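Local coordinates for protein putative phosphoglycolate phosphatase (Lactobacillus delbrueckii, PDB 2HI0) that probably hydrolyses 2-phosphoglycolate as a phosphatase of the haloacid dehalogenase superfamily, with a sodium ion bound at its cluster of aspartates, at residues Y28-T33 / H37-E42; K45-S50 / T57-Y62. All coordinates share one frame; numbering follows the deposited sequence. Where two conformers were deposited one is given.

How the contacts relate
After strand 6-9 of the Rossmann-like core and the short strand 16-17, the chain enters the helical cap with helix 19-32. Contact 1 closes the short loop behind it: the chain turns over three residues, and 37-42 comes back past the end of that helix. Contact 2 comes next in series, neither enclosing contact 1 nor crossing it; there the end of helix 41-47 and the turn after it meet helix 52-63. Helix 41-47 links the two: contact 1 lies in the loop leading into it, contact 2 at its end. They touch through apolar packing, Phe-30 CZ lying 3.4 Å from Ala-59 CB, with Phe-39 against Phe-47 beside it, so three successive cap helices share one apolar interior.

Contact 1. Residues Y28-T33 / H37-E42; sequences YAFEQT and HDFTVE. With EDO (1,2-ethanediol), chain H.
Phe-30 and Phe-39 meet in a T-shaped (edge-to-face) pair where the chain turns out of helix 19-32 and heads for helix 41-47, a helix-loop-helix connection in the helical cap of this HAD-type fold. The edge of Phe-39 is directed at the face of Phe-30, with ring centroids 5.0 Å apart and planes at 78°. Phe-39 CE2 makes the closest approach, 3.5 Å from Phe-30 CD2, and stands over the rim of that face, with CZ beside it. Both rings are buried. Ala-59 and Leu-60 of helix 52-63 and Val-93 of helix 87-103 pack against Phe-30, while Leu-26 and Tyr-62 reach Phe-39. Replacing Phe-30 by an alanine would probably open a gap beside Phe-39 and leave the edge of that ring without the face it packs against.

One residue further along the helix the contact changes character. Glu-31 and His-37 are exposed and lie over one another at the solvent side. With CG anti to the backbone N (chi1 179°), the glutamate chain runs out extended across the imidazole, and its CG sits 3.9 Å from the ring centroid, a CH-pi contact almost on the ring normal. Of the carboxylate, OE2 lies over the same face; the group is turned 40° from the ring plane. OE2 comes within 3.4 Å of His-37 NE2, but the angle is too poor for a hydrogen bond, which leaves the CH-pi contact and van der Waals packing to carry this half; the other ring nitrogen, ND1, bonds to the carbonyl of His-35. An ethanediol, probably from the crystallisation liquor, sits beside the pair: its O1 donates a 2.6 Å hydrogen bond to Glu-31 OE1, and its O2 lies at the edge of the imidazole, 3.5 Å from His-37 CD2.

Contact 2. Residues K45-S50 / T57-Y62; sequences KNFFGS and TRALAY
Arg-58 reaches from helix 52-63 to the carbonyl of Phe-47 at the end of helix 41-47, and NH1 donates a 3.0 Å hydrogen bond to Phe-47 O with an N-H...O angle of 158°. The acceptor lies in the guanidinium plane, yet the donor stands well above the plane of the carbonyl. Extended from CG to NE, the arginine slides past the Phe-47 side chain in the opposite direction, its CB 4.0 Å from Phe-47 CD1.

The Phe-47 ring lies against helix 52-63. Its CG is anti to the carbonyl carbon (chi1 -55°), which swings the ring out over Ala-59: Ala-59 CA sits 3.8 Å from the ring centroid, over the face, and Ala-59 CB packs at 3.7 Å on Phe-47 CE2. The ring also directs its edge toward the face of Tyr-62 in an offset edge-to-face pair, planes at 62° and centroids 5.9 Å apart.

Other partners complete the first shell of the guanidinium. Water 1, in its plane, accepts from Arg-58 NH1 at 2.9 Å, while NE and NH2 bond to the carbonyls of Leu-71 and Val-72, so the group is gripped by Phe-47 on one helix end and by the 71-72 backbone. Ser-50 OG, in the turn after helix 41-47, is the second-shell group that hydrogen-bonds to the water and positions it. Around Phe-47, Leu-26, Phe-39 and Leu-71 complete an apolar surround within the cap.

With carbonyl oxygens and a water as its hydrogen-bond partners here, the buried guanidinium is held by dipoles; the C-terminal end of helix 41-47, where Phe-47 O lies, would be expected to favour its positive charge.

Contact 1. Residues Y28-T33 / H37-E42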
# COMPACT_ATOMS: atom_id res chain seq x y z
N TYR A 28 -0.70 6.39 18.95
CA TYR A 28 0.21 5.95 20.02
C TYR A 28 1.59 6.61 19.95
O TYR A 28 2.10 7.15 20.93
CB TYR A 28 0.34 4.42 20.04
CG TYR A 28 1.27 3.92 21.15
CD1 TYR A 28 0.79 3.65 22.43
CD2 TYR A 28 2.58 3.68 20.89
CE1 TYR A 28 1.63 3.21 23.42
CE2 TYR A 28 3.44 3.25 21.87
CZ TYR A 28 2.95 3.00 23.14
OH TYR A 28 3.78 2.53 24.13
N ALA A 29 2.21 6.52 18.76
CA ALA A 29 3.56 7.04 18.50
C ALA A 29 3.63 8.56 18.72
O ALA A 29 4.57 9.12 19.29
CB ALA A 29 3.97 6.70 17.05
N PHE A 30 2.63 9.25 18.18
CA PHE A 30 2.49 10.70 18.33
C PHE A 30 2.35 11.07 19.80
O PHE A 30 3.03 11.94 20.31
CB PHE A 30 1.31 11.25 17.50
CG PHE A 30 1.74 11.77 16.11
CD1 PHE A 30 2.40 10.92 15.26
CD2 PHE A 30 1.56 13.09 15.71
CE1 PHE A 30 2.84 11.29 14.02
CE2 PHE A 30 2.02 13.50 14.45
CZ PHE A 30 2.67 12.58 13.62
N GLU A 31 1.47 10.38 20.49
CA GLU A 31 1.28 10.69 21.91
C GLU A 31 2.59 10.47 22.71
O GLU A 31 2.96 11.30 23.56
CB GLU A 31 0.18 9.78 22.49
CG GLU A 31 -0.08 9.99 23.97
CD GLU A 31 -1.26 9.21 24.51
OE1 GLU A 31 -1.34 7.97 24.33
OE2 GLU A 31 -2.09 9.88 25.18
N GLN A 32 3.27 9.34 22.44
CA GLN A 32 4.53 9.05 23.10
C GLN A 32 5.64 10.08 22.88
O GLN A 32 6.57 10.17 23.66
CB GLN A 32 5.07 7.66 22.73
CG GLN A 32 4.28 6.54 23.31
CD GLN A 32 4.38 6.46 24.80
OE1 GLN A 32 5.49 6.47 25.35
NE2 GLN A 32 3.23 6.40 25.50
N THR A 33 5.55 10.81 21.78
CA THR A 33 6.55 11.80 21.40
C THR A 33 6.05 13.26 21.57
O THR A 33 6.71 14.21 21.13
CB THR A 33 7.06 11.52 20.00
OG1 THR A 33 5.97 11.49 19.07
CG2 THR A 33 7.84 10.22 19.93
N HIS A 37 -2.69 13.61 19.06
CA HIS A 37 -2.84 12.17 18.83
C HIS A 37 -4.30 11.74 18.72
O HIS A 37 -4.72 10.71 19.28
CB HIS A 37 -2.15 11.41 20.00
CG HIS A 37 -2.48 11.93 21.36
ND1 HIS A 37 -1.73 12.91 21.98
CD2 HIS A 37 -3.48 11.62 22.21
CE1 HIS A 37 -2.28 13.17 23.16
NE2 HIS A 37 -3.34 12.40 23.32
N ASP A 38 -5.04 12.51 17.95
CA ASP A 38 -6.45 12.25 17.69
C ASP A 38 -6.72 12.13 16.19
O ASP A 38 -7.77 12.55 15.72
CB ASP A 38 -7.28 13.39 18.28
CG ASP A 38 -6.91 14.75 17.66
OD1 ASP A 38 -5.96 14.80 16.83
OD2 ASP A 38 -7.56 15.76 18.01
N PHE A 39 -5.79 11.57 15.43
CA PHE A 39 -6.03 11.33 14.00
C PHE A 39 -7.15 10.31 13.81
O PHE A 39 -7.31 9.40 14.63
CB PHE A 39 -4.80 10.84 13.26
CG PHE A 39 -3.63 11.80 13.27
CD1 PHE A 39 -3.72 13.03 12.65
CD2 PHE A 39 -2.42 11.43 13.84
CE1 PHE A 39 -2.63 13.90 12.59
CE2 PHE A 39 -1.32 12.27 13.81
CZ PHE A 39 -1.44 13.54 13.17
N THR A 40 -7.90 10.51 12.73
CA THR A 40 -9.01 9.65 12.36
C THR A 40 -8.51 8.65 11.31
O THR A 40 -7.46 8.84 10.69
CB THR A 40 -10.17 10.47 11.72
OG1 THR A 40 -9.67 11.10 10.54
CG2 THR A 40 -10.70 11.59 12.69
N VAL A 41 -9.30 7.60 11.08
CA VAL A 41 -9.03 6.68 9.96
C VAL A 41 -8.98 7.41 8.61
O VAL A 41 -8.16 7.07 7.76
CB VAL A 41 -10.06 5.53 9.87
CG1 VAL A 41 -10.04 4.89 8.50
CG2 VAL A 41 -9.85 4.54 11.01
N GLU A 42 -9.81 8.44 8.44
CA GLU A 42 -9.78 9.19 7.19
C GLU A 42 -8.47 9.97 7.04
O GLU A 42 -7.96 10.13 5.92
CB GLU A 42 -10.98 10.16 7.05
CG GLU A 42 -12.34 9.50 6.79
CD GLU A 42 -12.38 8.51 5.61
OE1 GLU A 42 -12.38 8.97 4.45
OE2 GLU A 42 -12.44 7.26 5.84
C1 EDO H . -3.13 7.69 21.71
O1 EDO H . -3.13 6.78 22.79
C2 EDO H . -4.59 7.94 21.34
O2 EDO H . -5.32 8.64 22.36

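Contact 2. Residues K45-S50 / T57-Y62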
# COMPACT_ATOMS: atom_id res chain seq x y z
N LYS A 45 -5.80 7.52 5.83
CA LYS A 45 -5.93 7.24 4.39
C LYS A 45 -5.26 8.29 3.51
O LYS A 45 -4.89 8.00 2.36
CB LYS A 45 -7.40 7.08 4.02
CG LYS A 45 -8.06 5.87 4.67
CD LYS A 45 -9.53 5.80 4.35
CE LYS A 45 -10.09 4.46 4.79
NZ LYS A 45 -11.60 4.46 4.74
N ASN A 46 -5.07 9.48 4.07
CA ASN A 46 -4.31 10.56 3.41
C ASN A 46 -2.81 10.51 3.73
O ASN A 46 -1.98 11.12 3.04
CB ASN A 46 -4.84 11.94 3.82
CG ASN A 46 -6.13 12.29 3.15
OD1 ASN A 46 -6.14 12.93 2.08
ND2 ASN A 46 -7.23 11.86 3.75
N PHE A 47 -2.42 9.82 4.80
CA PHE A 47 -1.00 9.78 5.14
C PHE A 47 -0.22 8.65 4.50
O PHE A 47 0.89 8.83 4.07
CB PHE A 47 -0.79 9.72 6.64
CG PHE A 47 -1.46 10.84 7.45
CD1 PHE A 47 -1.73 12.08 6.90
CD2 PHE A 47 -1.76 10.61 8.80
CE1 PHE A 47 -2.35 13.05 7.66
CE2 PHE A 47 -2.33 11.56 9.55
CZ PHE A 47 -2.62 12.80 8.98
N PHE A 48 -0.82 7.48 4.46
CA PHE A 48 -0.10 6.29 4.00
C PHE A 48 -0.20 6.11 2.46
O PHE A 48 -0.98 6.81 1.82
CB PHE A 48 -0.58 5.09 4.82
CG PHE A 48 -0.05 5.10 6.23
CD1 PHE A 48 1.19 4.55 6.50
CD2 PHE A 48 -0.72 5.72 7.27
CE1 PHE A 48 1.71 4.59 7.76
CE2 PHE A 48 -0.18 5.76 8.53
CZ PHE A 48 1.03 5.20 8.76
N GLY A 49 0.66 5.25 1.88
CA GLY A 49 0.74 4.99 0.43
C GLY A 49 2.17 5.08 -0.10
O GLY A 49 2.59 4.37 -1.03
N SER A 50 2.93 5.96 0.52
CA SER A 50 4.28 6.27 0.07
C SER A 50 5.35 5.90 1.08
O SER A 50 6.45 6.47 1.05
CB SER A 50 4.38 7.76 -0.29
OG SER A 50 3.61 8.07 -1.44
N THR A 57 5.80 12.29 7.88
CA THR A 57 6.05 13.67 7.43
C THR A 57 4.70 14.39 7.16
O THR A 57 4.46 15.52 7.57
CB THR A 57 6.92 13.69 6.13
OG1 THR A 57 8.14 12.97 6.35
CG2 THR A 57 7.25 15.14 5.65
N ARG A 58 3.81 13.71 6.43
CA ARG A 58 2.45 14.17 6.19
C ARG A 58 1.68 14.43 7.49
O ARG A 58 1.00 15.48 7.64
CB ARG A 58 1.74 13.17 5.30
CG ARG A 58 2.08 13.26 3.79
CD ARG A 58 1.35 12.10 3.08
NE ARG A 58 1.50 12.18 1.64
CZ ARG A 58 1.27 11.17 0.82
NH1 ARG A 58 0.99 9.96 1.31
NH2 ARG A 58 1.41 11.35 -0.48
N ALA A 59 1.78 13.48 8.42
CA ALA A 59 1.03 13.60 9.69
C ALA A 59 1.51 14.78 10.52
O ALA A 59 0.69 15.51 11.07
CB ALA A 59 1.12 12.29 10.55
N LEU A 60 2.81 14.99 10.56
CA LEU A 60 3.39 16.14 11.26
C LEU A 60 2.96 17.45 10.59
O LEU A 60 2.67 18.43 11.27
CB LEU A 60 4.92 16.04 11.36
CG LEU A 60 5.48 14.99 12.31
CD1 LEU A 60 7.02 14.82 12.13
CD2 LEU A 60 5.15 15.38 13.80
N ALA A 61 2.93 17.48 9.26
CA ALA A 61 2.51 18.70 8.54
C ALA A 61 1.04 18.98 8.81
O ALA A 61 0.64 20.13 9.00
CB ALA A 61 2.74 18.51 7.03
N TYR A 62 0.24 17.92 8.81
CA TYR A 62 -1.18 18.06 9.10
C TYR A 62 -1.38 18.59 10.52
O TYR A 62 -2.19 19.53 10.74
CB TYR A 62 -1.89 16.73 8.88
CG TYR A 62 -3.36 16.90 8.78
CD1 TYR A 62 -3.91 17.51 7.67
CD2 TYR A 62 -4.20 16.44 9.79
CE1 TYR A 62 -5.30 17.67 7.54
CE2 TYR A 62 -5.60 16.58 9.67
CZ TYR A 62 -6.13 17.23 8.54
OH TYR A 62 -7.49 17.41 8.39
O HOH W 1 0.85 8.48 -1.17